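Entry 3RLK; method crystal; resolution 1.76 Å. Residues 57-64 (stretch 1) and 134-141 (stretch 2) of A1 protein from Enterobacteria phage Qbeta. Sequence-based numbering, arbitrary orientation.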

# COMPACT_ATOMS: atom_id res chain seq x y z
N GLU A 57 2.07 13.27 13.29
CA GLU A 57 1.37 13.73 12.02
C GLU A 57 2.20 14.71 11.16
O GLU A 57 2.90 15.60 11.68
CB GLU A 57 -0.03 14.24 12.41
CG GLU A 57 -1.04 14.30 11.31
CD GLU A 57 -2.37 15.00 11.82
OE1 GLU A 57 -2.55 15.15 13.06
OE2 GLU A 57 -3.18 15.35 10.98
N LEU A 58 2.18 14.50 9.85
CA LEU A 58 2.78 15.40 8.88
C LEU A 58 1.72 16.19 8.13
O LEU A 58 0.52 15.77 8.05
CB LEU A 58 3.60 14.55 7.85
CG LEU A 58 4.62 13.68 8.57
CD1 LEU A 58 5.07 12.71 7.49
CD2 LEU A 58 5.78 14.58 8.99
N GLN A 59 2.11 17.33 7.55
CA GLN A 59 1.17 18.02 6.72
C GLN A 59 0.97 17.16 5.43
O GLN A 59 1.80 16.36 5.09
CB GLN A 59 1.74 19.42 6.33
CG GLN A 59 1.81 20.42 7.53
CD GLN A 59 0.40 20.98 7.88
OE1 GLN A 59 -0.36 21.34 6.98
NE2 GLN A 59 0.09 21.02 9.14
N PRO A 60 -0.18 17.29 4.77
CA PRO A 60 -0.45 16.52 3.55
C PRO A 60 0.61 16.64 2.44
O PRO A 60 1.27 17.71 2.26
CB PRO A 60 -1.81 17.06 3.07
CG PRO A 60 -2.42 17.61 4.33
CD PRO A 60 -1.31 18.15 5.18
N ARG A 61 0.71 15.60 1.62
CA ARG A 61 1.74 15.57 0.55
C ARG A 61 1.07 15.03 -0.71
O ARG A 61 0.08 14.31 -0.59
CB ARG A 61 2.89 14.62 0.95
CG ARG A 61 3.89 15.27 1.94
CD ARG A 61 4.81 14.31 2.62
NE ARG A 61 5.62 15.03 3.61
CZ ARG A 61 6.86 14.70 3.98
NH1 ARG A 61 7.48 13.62 3.45
NH2 ARG A 61 7.53 15.48 4.87
N GLU A 62 1.67 15.29 -1.87
CA GLU A 62 1.17 14.78 -3.18
C GLU A 62 2.05 13.66 -3.79
O GLU A 62 3.26 13.78 -3.83
CB GLU A 62 1.16 15.94 -4.18
CG GLU A 62 0.09 16.95 -3.90
CD GLU A 62 0.26 18.21 -4.83
OE1 GLU A 62 1.42 18.60 -5.15
OE2 GLU A 62 -0.79 18.79 -5.23
N PHE A 63 1.41 12.58 -4.28
CA PHE A 63 2.02 11.65 -5.24
C PHE A 63 2.13 12.29 -6.63
O PHE A 63 1.37 13.20 -7.00
CB PHE A 63 1.14 10.39 -5.39
CG PHE A 63 0.83 9.71 -4.08
CD1 PHE A 63 1.82 8.96 -3.40
CD2 PHE A 63 -0.44 9.76 -3.53
CE1 PHE A 63 1.51 8.25 -2.20
CE2 PHE A 63 -0.75 9.09 -2.36
CZ PHE A 63 0.18 8.35 -1.66
N ASP A 64 3.13 11.83 -7.40
CA ASP A 64 3.38 12.38 -8.73
C ASP A 64 2.67 11.50 -9.75
O ASP A 64 3.28 11.03 -10.72
CB ASP A 64 4.88 12.37 -9.00
CG ASP A 64 5.65 13.36 -8.13
OD1 ASP A 64 5.08 14.45 -7.81
OD2 ASP A 64 6.84 13.10 -7.84
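Stretch 2 (134-141) YLKSINAY

The packing of a tight turn against an extended segment far away in sequence illustrates a general principle: apolar side chains fix the position of the turn, and a single long polar side chain ties down its backbone. In the A1 protein of phage Qbeta, the centre of such a contact is I138, which lies in the turn linking strand 134-135 to strand 140-141. Its CA-to-CB bond points toward stretch 1, and with chi1 near p and chi2 near t it gives up more surface to the contact than any other residue of either stretch. Atom CG2 of I138 lies 3.7 Å from CD1 of F63 and 3.5 Å from the backbone O of E62, so one methyl group touches both a ring and the main chain beside it.

F63 starts out sideways, but its ring reaches nearer to stretch 2. There the ring edge meets two residues: CZ of F63 lies 3.9 Å from CD1 of L135, and CD1 of F63 lies 3.9 Å from CB of S137. The ring thus touches L135, S137 and I138 in turn along stretch 2. A second, smaller apolar contact forms beyond the turn, where CD1 of L58 approaches CB of A140 at 3.7 Å; both residues point their CA-to-CB bonds toward the other stretch.

These pairings also give the direction. F63 lies nearest S137 and L58 nearest A140, with CA atoms 6.4 Å and 8.1 Å apart, so the chains run in opposite senses through the contact. No backbone hydrogen bond joins them, and the register is carried by side chains. Stretch 2 instead holds its own shape: N of L135 donates to O of A140 at 2.7 Å, and N of A140 donates back to O of L135 at 3.3 Å, closing the hairpin. Within it, N139 adopts positive phi and psi (39/63), a left-handed conformation that helps the chain reverse.

At the polar edge stands R61, in the loop between the two strand segments of stretch 1. Its CB packs 4.2 Å from CB of I138, while the extended side chain carries NH1 to the backbone O of I138, donating a hydrogen bond of 2.8 Å with an N-H...O angle of 148°. The acceptor lies near the guanidinium plane, as expected for such a bond. The same residue that anchors the apolar centre through its side chain therefore receives the polar tie through its carbonyl.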

# COMPACT_ATOMS: atom_id res chain seq x y z
N TYR A 134 4.40 1.95 4.85
CA TYR A 134 5.33 3.00 4.42
C TYR A 134 5.08 3.33 2.95
O TYR A 134 4.91 2.38 2.13
CB TYR A 134 6.80 2.54 4.64
CG TYR A 134 7.82 3.54 4.11
CD1 TYR A 134 7.98 4.82 4.72
CD2 TYR A 134 8.63 3.21 3.04
CE1 TYR A 134 8.92 5.73 4.21
CE2 TYR A 134 9.60 4.11 2.55
CZ TYR A 134 9.74 5.37 3.15
OH TYR A 134 10.68 6.27 2.68
N LEU A 135 5.01 4.63 2.63
CA LEU A 135 4.85 5.11 1.26
C LEU A 135 6.11 5.83 0.83
O LEU A 135 6.31 7.01 1.12
CB LEU A 135 3.62 6.04 1.12
CG LEU A 135 2.30 5.60 1.77
CD1 LEU A 135 1.18 6.69 1.77
CD2 LEU A 135 1.76 4.41 1.01
N LYS A 136 6.94 5.12 0.09
CA LYS A 136 8.25 5.65 -0.36
C LYS A 136 8.14 6.86 -1.22
O LYS A 136 8.93 7.79 -1.05
CB LYS A 136 8.95 4.52 -1.13
CG LYS A 136 10.31 4.90 -1.78
CD LYS A 136 11.31 5.51 -0.77
CE LYS A 136 12.76 5.49 -1.35
NZ LYS A 136 13.76 6.09 -0.36
N SER A 137 7.13 6.85 -2.11
CA SER A 137 6.82 7.98 -3.00
C SER A 137 6.77 9.31 -2.28
O SER A 137 7.22 10.34 -2.81
CB SER A 137 5.46 7.72 -3.66
OG SER A 137 5.63 6.62 -4.54
N ILE A 138 6.22 9.29 -1.08
CA ILE A 138 6.18 10.53 -0.29
C ILE A 138 6.96 10.45 1.03
O ILE A 138 6.87 11.38 1.87
CB ILE A 138 4.66 11.01 -0.08
CG1 ILE A 138 3.88 9.91 0.70
CG2 ILE A 138 3.97 11.27 -1.45
CD1 ILE A 138 2.46 10.29 1.15
N ASN A 139 7.76 9.37 1.21
CA ASN A 139 8.51 9.06 2.45
C ASN A 139 7.72 9.38 3.73
O ASN A 139 8.14 10.21 4.55
CB ASN A 139 9.85 9.85 2.45
CG ASN A 139 10.78 9.48 3.60
OD1 ASN A 139 10.96 8.31 3.93
ND2 ASN A 139 11.45 10.51 4.16
N ALA A 140 6.60 8.69 3.91
CA ALA A 140 5.73 8.95 5.03
C ALA A 140 4.91 7.68 5.15
O ALA A 140 4.88 6.81 4.22
CB ALA A 140 4.84 10.20 4.80
N TYR A 141 4.17 7.62 6.24
CA TYR A 141 3.43 6.41 6.62
C TYR A 141 1.94 6.73 6.60
O TYR A 141 1.51 7.84 6.88
CB TYR A 141 3.82 6.00 8.03
CG TYR A 141 5.16 5.39 8.10
CD1 TYR A 141 5.30 4.00 7.97
CD2 TYR A 141 6.28 6.18 8.25
CE1 TYR A 141 6.64 3.40 8.00
CE2 TYR A 141 7.58 5.62 8.31
CZ TYR A 141 7.74 4.25 8.19
OH TYR A 141 9.03 3.74 8.24